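Local coordinates for protein Pro-metalloprotease PrtV (Vibrio cholerae, PDB 4L9D) that probably acts as a secreted, cytotoxic metalloprotease able to cleave plasminogen and other host proteins, and binds calcium through the PKD1 domain described here, at residues Val35-Asp40 with Thr48-Thr53; Ser27-Gly32 with Asp70-Ser75; Ile6-Arg11 with Leu66-Asp71; Val21-Thr26 with Pro52-Thr57. All blocks are in the same frame, centred on the assembly; numbering follows the deposited sequence.

The PKD1 domain is a beta sandwich, and the four contacts sample its two sheets and one end. Interaction 4 is true strand pairing within the three-stranded sheet. Interaction 1 leans the loop before strand 53-55 on aromatic side chains of strand 34-40, so the two contacts share Pro-52 and Thr-53. Interaction 3, mostly buried, sets the N-terminal segment on strand 60-70, the neighbour of 34-40 in the four-stranded sheet, without a hydrogen bond; the other three are partly buried, with exposed residues among those that touch. Interaction 2, about 5 Å from it between centres, shares Asp-70 and Asp-71 with interaction 3. There apolar contact gives way to carboxylates, a lysine and a sodium ion at the calcium-binding end.

Interaction 1 of 4, residues Val35-Asp40 with Thr48-Thr53; sequences VSYLWD and TEAAPT
Trp-39 makes the one clear direct hydrogen bond of this contact, from NE1 to the backbone oxygen of Ala-50. At 3.2 Å from NE1 to O, with an N-H...O angle of 140°, it is bent; the acceptor lies in the indole plane, whereas the nitrogen sits well above the plane of the carbonyl. A second oxygen, Glu-49 O, is 2.9 Å from Trp-39 NE1, so the indole edge looks onto two successive carbonyls of the loop. The other backbone link runs through a water that accepts from Tyr-37 N and donates to Thr-48 O, while Thr-48 CA offers its hydrogen to Tyr-37 O in a CA-H...O contact of 3.2 Å. Trp-39 and Asp-40 begin the WDFG sequence that marks PKD domains; the tryptophan lies in the core between the two sheets, where Phe-12 also meets its ring. CH-pi and apolar contacts complete the packing. Pro-52 reaches over the indole, its CD 3.5 Å from the centroid of the five-membered ring and displaced toward the rim. Ala-50 treats Tyr-37 in a similar way: its CA stands above one face, and its CB meets Tyr-37 CE2 at 3.7 Å. Asn-25 of strand 20-25 donates to Ala-50 O as well, giving that carbonyl a second partner.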
loop_
_atom_site.group_PDB
_atom_site.type_symbol
_atom_site.label_atom_id
_atom_site.label_comp_id
_atom_site.label_asym_id
_atom_site.label_seq_id
_atom_site.Cartn_x
_atom_site.Cartn_y
_atom_site.Cartn_z
ATOM N N VAL A 35 -7.226 -5.895 10.790
ATOM C CA VAL A 35 -7.456 -4.819 11.714
ATOM C C VAL A 35 -6.552 -3.607 11.518
ATOM O O VAL A 35 -6.869 -2.544 12.076
ATOM C CB VAL A 35 -7.385 -5.278 13.182
ATOM C CG1 VAL A 35 -8.408 -6.406 13.435
ATOM C CG2 VAL A 35 -5.999 -5.695 13.603
ATOM N N SER A 36 -5.424 -3.745 10.839
ATOM C CA SER A 36 -4.514 -2.626 10.672
ATOM C C SER A 36 -3.679 -2.771 9.405
ATOM O O SER A 36 -3.565 -3.875 8.827
ATOM C CB SER A 36 -3.573 -2.501 11.873
ATOM O OG SER A 36 -2.659 -3.579 11.906
ATOM N N TYR A 37 -3.136 -1.640 9.023
ATOM C CA TYR A 37 -2.414 -1.433 7.782
ATOM C C TYR A 37 -1.170 -0.586 8.056
ATOM O O TYR A 37 -1.246 0.415 8.788
ATOM C CB TYR A 37 -3.281 -0.649 6.790
ATOM C CG TYR A 37 -4.621 -1.258 6.545
ATOM C CD1 TYR A 37 -4.785 -2.349 5.741
ATOM C CD2 TYR A 37 -5.755 -0.835 7.257
ATOM C CE1 TYR A 37 -5.971 -2.986 5.561
ATOM C CE2 TYR A 37 -6.973 -1.419 7.079
ATOM C CZ TYR A 37 -7.088 -2.498 6.211
ATOM O OH TYR A 37 -8.322 -3.133 6.033
ATOM N N LEU A 38 -0.061 -0.949 7.411
ATOM C CA LEU A 38 1.112 -0.075 7.340
ATOM C C LEU A 38 1.479 0.031 5.869
ATOM O O LEU A 38 2.005 -0.940 5.261
ATOM C CB LEU A 38 2.271 -0.558 8.212
ATOM C CG LEU A 38 3.455 0.347 8.435
ATOM C CD1 LEU A 38 4.362 0.439 7.238
ATOM C CD2 LEU A 38 3.054 1.725 8.986
ATOM N N TRP A 39 1.216 1.165 5.283
ATOM C CA TRP A 39 1.653 1.496 3.926
ATOM C C TRP A 39 2.988 2.201 4.013
ATOM O O TRP A 39 3.250 3.014 4.919
ATOM C CB TRP A 39 0.654 2.507 3.270
ATOM C CG TRP A 39 -0.653 1.965 2.891
ATOM C CD1 TRP A 39 -1.771 1.861 3.698
ATOM C CD2 TRP A 39 -1.024 1.452 1.616
ATOM N NE1 TRP A 39 -2.821 1.335 2.986
ATOM C CE2 TRP A 39 -2.392 1.074 1.698
ATOM C CE3 TRP A 39 -0.367 1.290 0.407
ATOM C CZ2 TRP A 39 -3.104 0.605 0.576
ATOM C CZ3 TRP A 39 -1.059 0.789 -0.665
ATOM C CH2 TRP A 39 -2.410 0.444 -0.592
ATOM N N ASP A 40 3.802 1.936 3.001
ATOM C CA ASP A 40 5.186 2.410 2.936
ATOM C C ASP A 40 5.389 2.797 1.484
ATOM O O ASP A 40 5.389 1.949 0.590
ATOM C CB ASP A 40 6.044 1.269 3.440
ATOM C CG ASP A 40 7.509 1.312 3.150
ATOM O OD1 ASP A 40 7.997 2.209 2.424
ATOM O OD2 ASP A 40 8.224 0.382 3.658
ATOM N N THR A 48 -1.138 4.636 7.994
ATOM C CA THR A 48 -1.912 3.563 8.619
ATOM C C THR A 48 -3.359 3.545 8.080
ATOM O O THR A 48 -4.169 2.784 8.610
ATOM C CB THR A 48 -1.923 3.672 10.131
ATOM O OG1 THR A 48 -2.650 4.827 10.538
ATOM C CG2 THR A 48 -0.527 3.749 10.707
ATOM N N GLU A 49 -3.653 4.322 7.082
ATOM C CA GLU A 49 -5.010 4.325 6.521
ATOM C C GLU A 49 -5.253 3.060 5.694
ATOM O O GLU A 49 -4.344 2.491 5.138
ATOM C CB GLU A 49 -5.216 5.565 5.655
ATOM C CG GLU A 49 -4.979 6.871 6.416
ATOM C CD GLU A 49 -5.151 8.132 5.623
ATOM O OE1 GLU A 49 -5.670 8.046 4.500
ATOM O OE2 GLU A 49 -4.727 9.212 6.138
ATOM N N ALA A 50 -6.534 2.711 5.540
ATOM C CA ALA A 50 -6.847 1.555 4.712
ATOM C C ALA A 50 -6.474 1.795 3.237
ATOM O O ALA A 50 -5.936 0.919 2.575
ATOM C CB ALA A 50 -8.332 1.212 4.838
ATOM N N ALA A 51 -6.828 2.988 2.710
ATOM C CA ALA A 51 -6.646 3.268 1.280
ATOM C C ALA A 51 -6.237 4.739 1.109
ATOM O O ALA A 51 -7.054 5.579 0.695
ATOM C CB ALA A 51 -7.887 2.908 0.479
ATOM N N PRO A 52 -5.017 5.092 1.479
ATOM C CA PRO A 52 -4.565 6.481 1.438
ATOM C C PRO A 52 -4.378 6.996 -0.008
ATOM O O PRO A 52 -4.274 6.228 -0.973
ATOM C CB PRO A 52 -3.269 6.460 2.230
ATOM C CG PRO A 52 -2.734 5.072 1.987
ATOM C CD PRO A 52 -3.943 4.188 1.910
ATOM N N THR A 53 -4.230 8.307 -0.077
ATOM C CA THR A 53 -3.768 9.037 -1.251
ATOM C C THR A 53 -2.434 9.736 -0.851
ATOM O O THR A 53 -2.315 10.189 0.287
ATOM C CB THR A 53 -4.835 10.057 -1.711
ATOM O OG1 THR A 53 -6.081 9.403 -1.900
ATOM C CG2 THR A 53 -4.352 10.723 -2.993
HETATM O O HOH W 1 -4.283 0.686 10.422
#

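Interaction 2 of 4, residues Ser27-Gly32 with Asp70-Ser75; sequences SSDSDG and DDKGDS. With NA (sodium ion), chain C.
Asp-29 and Asp-70 bring their carboxylates almost into one plane, with OD2 of Asp-29 only 2.6 Å from OD2 of Asp-70. Lys-72 NZ takes the syn lone pair of Asp-70 OD2 in a 2.7 Å salt bridge and reaches the anti lone pair of Asp-74 OD2 with a second one. After extended chi2 and chi3, the bend at chi4 (38°) turns NZ to the two carboxylates. The other oxygen, Asp-70 OD1, accepts weakly from Lys-72 N within the type I turn from Asp-70 to Gly-73, and from Asp-74 N just beyond it. Within 27-32, Asp-29 OD1 takes the N-H of Asp-31 at 3.1 Å, from above the carboxylate plane, forming an Asx turn. That loop also carries the sodium ion, which binds Asp-29 O, Gly-32 O and four waters. Farther out, Lys-72 CE packs on Asp-31 O, and Asp-71, which has Asn-33 N as a partner, lies beside Gly-32. Asp-31, Asp-70 and Asp-74, with Ile-6, belong to the calcium site of this domain. With two acid oxygens this close, one group probably carries a proton and donates it to the other, and the lysine ammonium may offset part of the negative charge that calcium would otherwise balance.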
loop_
_atom_site.group_PDB
_atom_site.type_symbol
_atom_site.label_atom_id
_atom_site.label_comp_id
_atom_site.label_asym_id
_atom_site.label_seq_id
_atom_site.Cartn_x
_atom_site.Cartn_y
_atom_site.Cartn_z
ATOM N N SER A 27 -7.187 -6.430 -0.025
ATOM C CA SER A 27 -6.689 -7.462 0.860
ATOM C C SER A 27 -7.792 -8.343 1.370
ATOM O O SER A 27 -8.990 -7.965 1.285
ATOM C CB SER A 27 -5.944 -6.780 2.048
ATOM O OG SER A 27 -4.875 -5.976 1.639
ATOM N N SER A 28 -7.472 -9.499 1.936
ATOM C CA SER A 28 -8.407 -10.421 2.425
ATOM C C SER A 28 -7.823 -11.292 3.532
ATOM O O SER A 28 -6.614 -11.304 3.770
ATOM C CB SER A 28 -8.996 -11.245 1.297
ATOM O OG SER A 28 -7.969 -11.995 0.708
ATOM N N ASP A 29 -8.671 -12.075 4.174
ATOM C CA ASP A 29 -8.204 -12.986 5.223
ATOM C C ASP A 29 -9.202 -14.114 5.360
ATOM O O ASP A 29 -10.370 -13.880 5.726
ATOM C CB ASP A 29 -8.101 -12.257 6.574
ATOM C CG ASP A 29 -7.306 -12.991 7.608
ATOM O OD1 ASP A 29 -7.057 -14.198 7.495
ATOM O OD2 ASP A 29 -6.972 -12.286 8.619
ATOM N N SER A 30 -8.761 -15.333 5.048
ATOM C CA SER A 30 -9.624 -16.544 5.109
ATOM C C SER A 30 -9.727 -17.109 6.509
ATOM O O SER A 30 -10.508 -18.038 6.724
ATOM C CB SER A 30 -9.149 -17.587 4.159
ATOM O OG SER A 30 -7.855 -18.014 4.446
ATOM N N ASP A 31 -8.944 -16.598 7.455
ATOM C CA ASP A 31 -8.887 -17.152 8.798
ATOM C C ASP A 31 -8.813 -16.009 9.828
ATOM O O ASP A 31 -8.044 -16.059 10.773
ATOM C CB ASP A 31 -7.662 -18.087 8.938
ATOM C CG ASP A 31 -7.640 -18.819 10.213
ATOM O OD1 ASP A 31 -8.736 -19.187 10.708
ATOM O OD2 ASP A 31 -6.513 -19.154 10.692
ATOM N N GLY A 32 -9.605 -14.960 9.633
ATOM C CA GLY A 32 -9.653 -13.891 10.574
ATOM C C GLY A 32 -10.077 -12.608 9.890
ATOM O O GLY A 32 -10.621 -12.638 8.770
ATOM N N ASP A 70 -3.881 -8.959 11.100
ATOM C CA ASP A 70 -5.202 -9.420 11.464
ATOM C C ASP A 70 -5.406 -9.558 12.980
ATOM O O ASP A 70 -4.541 -9.229 13.818
ATOM C CB ASP A 70 -5.607 -10.640 10.664
ATOM C CG ASP A 70 -4.987 -11.965 11.135
ATOM O OD1 ASP A 70 -4.221 -11.961 12.130
ATOM O OD2 ASP A 70 -5.271 -12.976 10.435
ATOM N N ASP A 71 -6.637 -9.906 13.330
ATOM C CA ASP A 71 -7.068 -10.072 14.720
ATOM C C ASP A 71 -6.282 -11.071 15.559
ATOM O O ASP A 71 -6.311 -10.931 16.781
ATOM C CB ASP A 71 -8.538 -10.523 14.806
ATOM C CG ASP A 71 -8.776 -11.867 14.191
ATOM O OD1 ASP A 71 -8.574 -12.038 12.974
ATOM O OD2 ASP A 71 -9.196 -12.736 14.947
ATOM N N LYS A 72 -5.624 -12.028 14.917
ATOM C CA LYS A 72 -4.784 -12.983 15.572
ATOM C C LYS A 72 -3.306 -12.611 15.570
ATOM O O LYS A 72 -2.459 -13.394 16.053
ATOM C CB LYS A 72 -4.982 -14.396 15.081
ATOM C CG LYS A 72 -5.018 -14.639 13.692
ATOM C CD LYS A 72 -5.174 -16.103 13.352
ATOM C CE LYS A 72 -5.252 -16.323 11.886
ATOM N NZ LYS A 72 -4.465 -15.561 10.910
ATOM N N GLY A 73 -2.972 -11.430 15.075
ATOM C CA GLY A 73 -1.596 -10.962 15.110
ATOM C C GLY A 73 -0.717 -11.407 13.948
ATOM O O GLY A 73 0.482 -11.303 14.052
ATOM N N ASP A 74 -1.323 -11.959 12.895
ATOM C CA ASP A 74 -0.558 -12.384 11.715
ATOM C C ASP A 74 -0.523 -11.304 10.668
ATOM O O ASP A 74 -1.546 -10.611 10.480
ATOM C CB ASP A 74 -1.116 -13.699 11.174
ATOM C CG ASP A 74 -1.015 -14.826 12.154
ATOM O OD1 ASP A 74 -0.039 -14.871 12.964
ATOM O OD2 ASP A 74 -1.860 -15.707 12.140
ATOM N N SER A 75 0.573 -11.184 9.947
ATOM C CA SER A 75 0.749 -10.160 8.944
ATOM C C SER A 75 1.108 -10.756 7.589
ATOM O O SER A 75 1.622 -11.868 7.473
ATOM C CB SER A 75 1.863 -9.192 9.370
ATOM O OG SER A 75 1.545 -8.512 10.572
HETATM NA NA NA C . -12.158 -13.307 7.092
HETATM O O HOH W 2 -8.689 -15.226 13.648
HETATM O O HOH W 3 -12.193 -15.496 8.096
HETATM O O HOH W 4 -14.007 -12.847 8.570
HETATM O O HOH W 5 -12.229 -11.161 6.259
HETATM O O HOH W 6 -13.577 -14.062 5.293
#

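Interaction 3 of 4, residues Ile6-Arg11 with Leu66-Asp71; sequences IAPVAR and LTVTDD
Pro-8 and Ala-10 meet Val-68 in a buried, apolar contact that lays the N-terminal segment along the inner side of strand 60-70. No hydrogen bond joins the two segments, although they run roughly antiparallel, 155° apart; alternate residues of each turn inward. Val-68 is the centre of it. Its CG2, placed between the backbone nitrogen and the carbonyl carbon (chi1 -55° for CG1), lies 3.8 Å from Pro-8 CG, and the two side chains pass side by side, pointing opposite ways. Both methyls of Val-68 reach Ala-10, with CG2 4.0 Å from Ala-10 CB. In the PKD beta sandwich this segment leads into strand 12-17 of the three-stranded sheet, so it brings the start of one sheet against a strand of the other. Its backbone finds its partners in other parts of the chain: Val-9 bonds to Ser-28, Arg-11 to Thr-26, and Ala-10 N to the carboxylate of Asp-76. Toward the other end of the contact, Ala-10 CB rests 3.6 Å from Leu-66 O, while Leu-66 CD2 lies 4.0 Å from Arg-11 O. At the calcium-site end, Pro-8, which follows a cis peptide bond, crosses the Asp-70 side chain at about a right angle and brings its CD within 3.7 Å of Asp-70 OD2, the oxygen also engaged by Lys-72.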
loop_
_atom_site.group_PDB
_atom_site.type_symbol
_atom_site.label_atom_id
_atom_site.label_comp_id
_atom_site.label_asym_id
_atom_site.label_seq_id
_atom_site.Cartn_x
_atom_site.Cartn_y
_atom_site.Cartn_z
ATOM N N ILE A 6 -0.491 -17.537 2.954
ATOM C CA ILE A 6 -1.873 -18.041 3.152
ATOM C C ILE A 6 -2.888 -17.008 3.765
ATOM O O ILE A 6 -3.959 -16.840 3.153
ATOM C CB ILE A 6 -1.956 -19.431 3.893
ATOM C CG1 ILE A 6 -0.734 -19.682 4.801
ATOM C CG2 ILE A 6 -2.202 -20.559 2.879
ATOM C CD1 ILE A 6 -0.324 -21.138 5.050
ATOM N N ALA A 7 -2.740 -16.461 5.017
ATOM C CA ALA A 7 -3.772 -15.565 5.612
ATOM C C ALA A 7 -3.126 -14.795 6.705
ATOM O O ALA A 7 -2.341 -15.342 7.533
ATOM C CB ALA A 7 -4.925 -16.530 6.233
ATOM N N PRO A 8 -3.361 -13.491 6.748
ATOM C CA PRO A 8 -4.058 -12.699 5.749
ATOM C C PRO A 8 -3.268 -12.589 4.425
ATOM O O PRO A 8 -2.124 -13.038 4.338
ATOM C CB PRO A 8 -4.178 -11.337 6.442
ATOM C CG PRO A 8 -2.961 -11.241 7.252
ATOM C CD PRO A 8 -2.762 -12.626 7.790
ATOM N N VAL A 9 -3.903 -11.994 3.437
ATOM C CA VAL A 9 -3.269 -11.711 2.139
ATOM C C VAL A 9 -3.364 -10.219 1.887
ATOM O O VAL A 9 -4.470 -9.685 1.687
ATOM C CB VAL A 9 -3.907 -12.506 0.984
ATOM C CG1 VAL A 9 -3.164 -12.168 -0.300
ATOM C CG2 VAL A 9 -3.833 -14.005 1.246
ATOM N N ALA A 10 -2.219 -9.550 1.863
ATOM C CA ALA A 10 -2.129 -8.135 1.506
ATOM C C ALA A 10 -2.246 -7.986 -0.011
ATOM O O ALA A 10 -1.591 -8.716 -0.760
ATOM C CB ALA A 10 -0.793 -7.544 1.960
ATOM N N ARG A 11 -3.030 -6.993 -0.437
ATOM C CA ARG A 11 -3.179 -6.748 -1.884
ATOM C C ARG A 11 -3.790 -5.394 -2.085
ATOM O O ARG A 11 -4.610 -4.937 -1.265
ATOM C CB ARG A 11 -4.075 -7.860 -2.502
ATOM C CG ARG A 11 -3.981 -7.909 -4.016
ATOM C CD ARG A 11 -4.821 -9.077 -4.593
ATOM N NE ARG A 11 -6.203 -8.902 -4.225
ATOM C CZ ARG A 11 -7.209 -9.644 -4.730
ATOM N NH1 ARG A 11 -6.986 -10.522 -5.709
ATOM N NH2 ARG A 11 -8.415 -9.443 -4.285
ATOM N N LEU A 66 2.572 -2.584 1.192
ATOM C CA LEU A 66 1.478 -2.653 2.164
ATOM C C LEU A 66 1.642 -3.875 3.026
ATOM O O LEU A 66 1.729 -4.994 2.496
ATOM C CB LEU A 66 0.117 -2.732 1.464
ATOM C CG LEU A 66 -1.085 -3.001 2.402
ATOM C CD1 LEU A 66 -1.283 -1.877 3.423
ATOM C CD2 LEU A 66 -2.339 -3.232 1.610
ATOM N N THR A 67 1.599 -3.681 4.337
ATOM C CA THR A 67 1.485 -4.757 5.300
ATOM C C THR A 67 0.121 -4.687 5.944
ATOM O O THR A 67 -0.306 -3.599 6.371
ATOM C CB THR A 67 2.607 -4.611 6.374
ATOM O OG1 THR A 67 3.884 -4.801 5.774
ATOM C CG2 THR A 67 2.463 -5.646 7.496
ATOM N N VAL A 68 -0.554 -5.831 5.995
ATOM C CA VAL A 68 -1.815 -5.943 6.715
ATOM C C VAL A 68 -1.599 -6.884 7.907
ATOM O O VAL A 68 -0.802 -7.819 7.818
ATOM C CB VAL A 68 -2.933 -6.447 5.820
ATOM C CG1 VAL A 68 -3.074 -5.557 4.569
ATOM C CG2 VAL A 68 -2.796 -7.922 5.395
ATOM N N THR A 69 -2.323 -6.618 9.000
ATOM C CA THR A 69 -2.254 -7.418 10.197
ATOM C C THR A 69 -3.645 -7.730 10.670
ATOM O O THR A 69 -4.537 -6.848 10.627
ATOM C CB THR A 69 -1.441 -6.702 11.308
ATOM O OG1 THR A 69 -0.139 -6.382 10.781
ATOM C CG2 THR A 69 -1.265 -7.542 12.534
ATOM N N ASP A 70 -3.881 -8.959 11.100
ATOM C CA ASP A 70 -5.202 -9.420 11.464
ATOM C C ASP A 70 -5.406 -9.558 12.980
ATOM O O ASP A 70 -4.541 -9.229 13.818
ATOM C CB ASP A 70 -5.607 -10.640 10.664
ATOM C CG ASP A 70 -4.987 -11.965 11.135
ATOM O OD1 ASP A 70 -4.221 -11.961 12.130
ATOM O OD2 ASP A 70 -5.271 -12.976 10.435
ATOM N N ASP A 71 -6.637 -9.906 13.330
ATOM C CA ASP A 71 -7.068 -10.072 14.720
ATOM C C ASP A 71 -6.282 -11.071 15.559
ATOM O O ASP A 71 -6.311 -10.931 16.781
ATOM C CB ASP A 71 -8.538 -10.523 14.806
ATOM C CG ASP A 71 -8.776 -11.867 14.191
ATOM O OD1 ASP A 71 -8.574 -12.038 12.974
ATOM O OD2 ASP A 71 -9.196 -12.736 14.947
#

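Interaction 4 of 4, residues Val21-Thr26 with Pro52-Thr57; sequences VMSQNT and PTWSYT
Pro-52 offers its carbonyl oxygen to the hydroxyl of Ser-23, a 2.8 Å hydrogen bond from OG that lies in the carbonyl plane and uses a lone pair. It stands where strand 53-55 joins the antiparallel three-stranded sheet of the PKD beta sandwich, as an outer strand beside 20-25. A 65° chi1 sets Ser-23 OG between its backbone nitrogen and carbonyl carbon, turned to that oxygen. Next, Thr-53 turns its CA-H to Val-21 O, 3.2 Å between CA and O, and its side chain lies beside that of Met-22, both pointing the same way. Trp-54 and Val-21 then form an antiparallel hydrogen-bonded pair: Val-21 N reaches Trp-54 O at 2.9 Å, almost straight at 167°, and Trp-54 N returns the bond to Val-21 O. The side chains of this pair go to the interior face, which Leu-14 of strand 12-17 and Val-64 of strand 60-70 also line. There Val-21 sits over one face of the indole; its CB is 3.9 Å from the centroid of the five-membered ring and its CG1 3.5 Å from Trp-54 CZ2. Ser-23 CB reaches the far corner of the same ring system at CZ3. Tyr-56 closes the row, its ring edge toward Val-21 CG2 and its hydroxyl also bonded to Phe-41 O. Within the segment, Trp-54 NE1 donates to Tyr-56 OH at 3.0 Å, the oxygen lying close to the indole plane.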
loop_
_atom_site.group_PDB
_atom_site.type_symbol
_atom_site.label_atom_id
_atom_site.label_comp_id
_atom_site.label_asym_id
_atom_site.label_seq_id
_atom_site.Cartn_x
_atom_site.Cartn_y
_atom_site.Cartn_z
ATOM N N VAL A 21 -0.886 9.574 -6.249
ATOM C CA VAL A 21 -1.336 8.178 -6.240
ATOM C C VAL A 21 -2.538 8.036 -5.347
ATOM O O VAL A 21 -2.592 8.550 -4.240
ATOM C CB VAL A 21 -0.210 7.265 -5.746
ATOM C CG1 VAL A 21 -0.626 5.776 -5.975
ATOM C CG2 VAL A 21 1.083 7.478 -6.438
ATOM N N MET A 22 -3.532 7.322 -5.889
ATOM C CA MET A 22 -4.659 6.842 -5.147
ATOM C C MET A 22 -4.607 5.318 -5.003
ATOM O O MET A 22 -4.068 4.652 -5.925
ATOM C CB MET A 22 -5.994 7.229 -5.791
ATOM C CG MET A 22 -6.177 8.720 -5.953
ATOM S SD MET A 22 -7.711 9.289 -6.693
ATOM C CE MET A 22 -8.864 8.667 -5.455
ATOM N N SER A 23 -5.203 4.763 -3.973
ATOM C CA SER A 23 -5.166 3.328 -3.718
ATOM C C SER A 23 -6.554 2.744 -3.558
ATOM O O SER A 23 -7.512 3.393 -3.117
ATOM C CB SER A 23 -4.300 3.014 -2.516
ATOM O OG SER A 23 -4.857 3.550 -1.317
ATOM N N GLN A 24 -6.621 1.463 -3.900
ATOM C CA GLN A 24 -7.730 0.612 -3.560
ATOM C C GLN A 24 -7.190 -0.603 -2.816
ATOM O O GLN A 24 -6.282 -1.261 -3.300
ATOM C CB GLN A 24 -8.510 0.173 -4.809
ATOM C CG GLN A 24 -9.707 -0.643 -4.449
ATOM C CD GLN A 24 -10.369 -1.371 -5.621
ATOM O OE1 GLN A 24 -11.540 -1.529 -5.601
ATOM N NE2 GLN A 24 -9.598 -1.918 -6.527
ATOM N N ASN A 25 -7.694 -0.828 -1.616
ATOM C CA ASN A 25 -7.233 -1.971 -0.795
ATOM C C ASN A 25 -8.046 -3.193 -1.133
ATOM O O ASN A 25 -9.254 -3.168 -0.948
ATOM C CB ASN A 25 -7.333 -1.600 0.657
ATOM C CG ASN A 25 -6.500 -2.510 1.515
ATOM O OD1 ASN A 25 -6.482 -3.722 1.303
ATOM N ND2 ASN A 25 -5.836 -1.928 2.490
ATOM N N THR A 26 -7.416 -4.237 -1.615
ATOM C CA THR A 26 -8.076 -5.460 -2.062
ATOM C C THR A 26 -7.584 -6.669 -1.276
ATOM O O THR A 26 -7.621 -7.806 -1.757
ATOM C CB THR A 26 -7.934 -5.631 -3.588
ATOM O OG1 THR A 26 -6.562 -5.836 -3.882
ATOM C CG2 THR A 26 -8.520 -4.437 -4.351
ATOM N N PRO A 52 -5.017 5.092 1.479
ATOM C CA PRO A 52 -4.565 6.481 1.438
ATOM C C PRO A 52 -4.378 6.996 -0.008
ATOM O O PRO A 52 -4.274 6.228 -0.973
ATOM C CB PRO A 52 -3.269 6.460 2.230
ATOM C CG PRO A 52 -2.734 5.072 1.987
ATOM C CD PRO A 52 -3.943 4.188 1.910
ATOM N N THR A 53 -4.230 8.307 -0.077
ATOM C CA THR A 53 -3.768 9.037 -1.251
ATOM C C THR A 53 -2.434 9.736 -0.851
ATOM O O THR A 53 -2.315 10.189 0.287
ATOM C CB THR A 53 -4.835 10.057 -1.711
ATOM O OG1 THR A 53 -6.081 9.403 -1.900
ATOM C CG2 THR A 53 -4.352 10.723 -2.993
ATOM N N TRP A 54 -1.483 9.797 -1.749
ATOM C CA TRP A 54 -0.189 10.352 -1.429
ATOM C C TRP A 54 0.442 10.920 -2.700
ATOM O O TRP A 54 -0.103 10.785 -3.790
ATOM C CB TRP A 54 0.737 9.303 -0.786
ATOM C CG TRP A 54 1.109 8.171 -1.658
ATOM C CD1 TRP A 54 2.315 8.003 -2.335
ATOM C CD2 TRP A 54 0.389 6.922 -1.840
ATOM N NE1 TRP A 54 2.337 6.772 -2.939
ATOM C CE2 TRP A 54 1.209 6.073 -2.614
ATOM C CE3 TRP A 54 -0.839 6.440 -1.362
ATOM C CZ2 TRP A 54 0.829 4.769 -2.920
ATOM C CZ3 TRP A 54 -1.185 5.162 -1.658
ATOM C CH2 TRP A 54 -0.362 4.329 -2.409
ATOM N N SER A 55 1.620 11.560 -2.553
ATOM C CA SER A 55 2.328 12.085 -3.711
ATOM C C SER A 55 3.816 12.109 -3.438
ATOM O O SER A 55 4.308 12.115 -2.306
ATOM C CB SER A 55 1.816 13.463 -4.084
ATOM O OG SER A 55 2.026 14.388 -2.959
ATOM N N TYR A 56 4.539 12.207 -4.561
ATOM C CA TYR A 56 5.987 12.331 -4.575
ATOM C C TYR A 56 6.393 13.748 -5.056
ATOM O O TYR A 56 5.534 14.557 -5.421
ATOM C CB TYR A 56 6.571 11.246 -5.519
ATOM C CG TYR A 56 6.185 9.848 -5.113
ATOM C CD1 TYR A 56 6.922 9.168 -4.162
ATOM C CD2 TYR A 56 5.095 9.219 -5.672
ATOM C CE1 TYR A 56 6.549 7.919 -3.740
ATOM C CE2 TYR A 56 4.706 7.948 -5.238
ATOM C CZ TYR A 56 5.456 7.287 -4.313
ATOM O OH TYR A 56 5.076 6.023 -3.927
ATOM N N THR A 57 7.661 14.068 -4.942
ATOM C CA THR A 57 8.221 15.324 -5.393
ATOM C C THR A 57 9.073 15.158 -6.658
ATOM O O THR A 57 8.995 15.907 -7.606
ATOM C CB THR A 57 8.956 15.997 -4.220
ATOM O OG1 THR A 57 8.014 16.339 -3.218
ATOM C CG2 THR A 57 9.676 17.251 -4.643
HETATM O O HOH W 7 -7.160 6.274 -2.198
#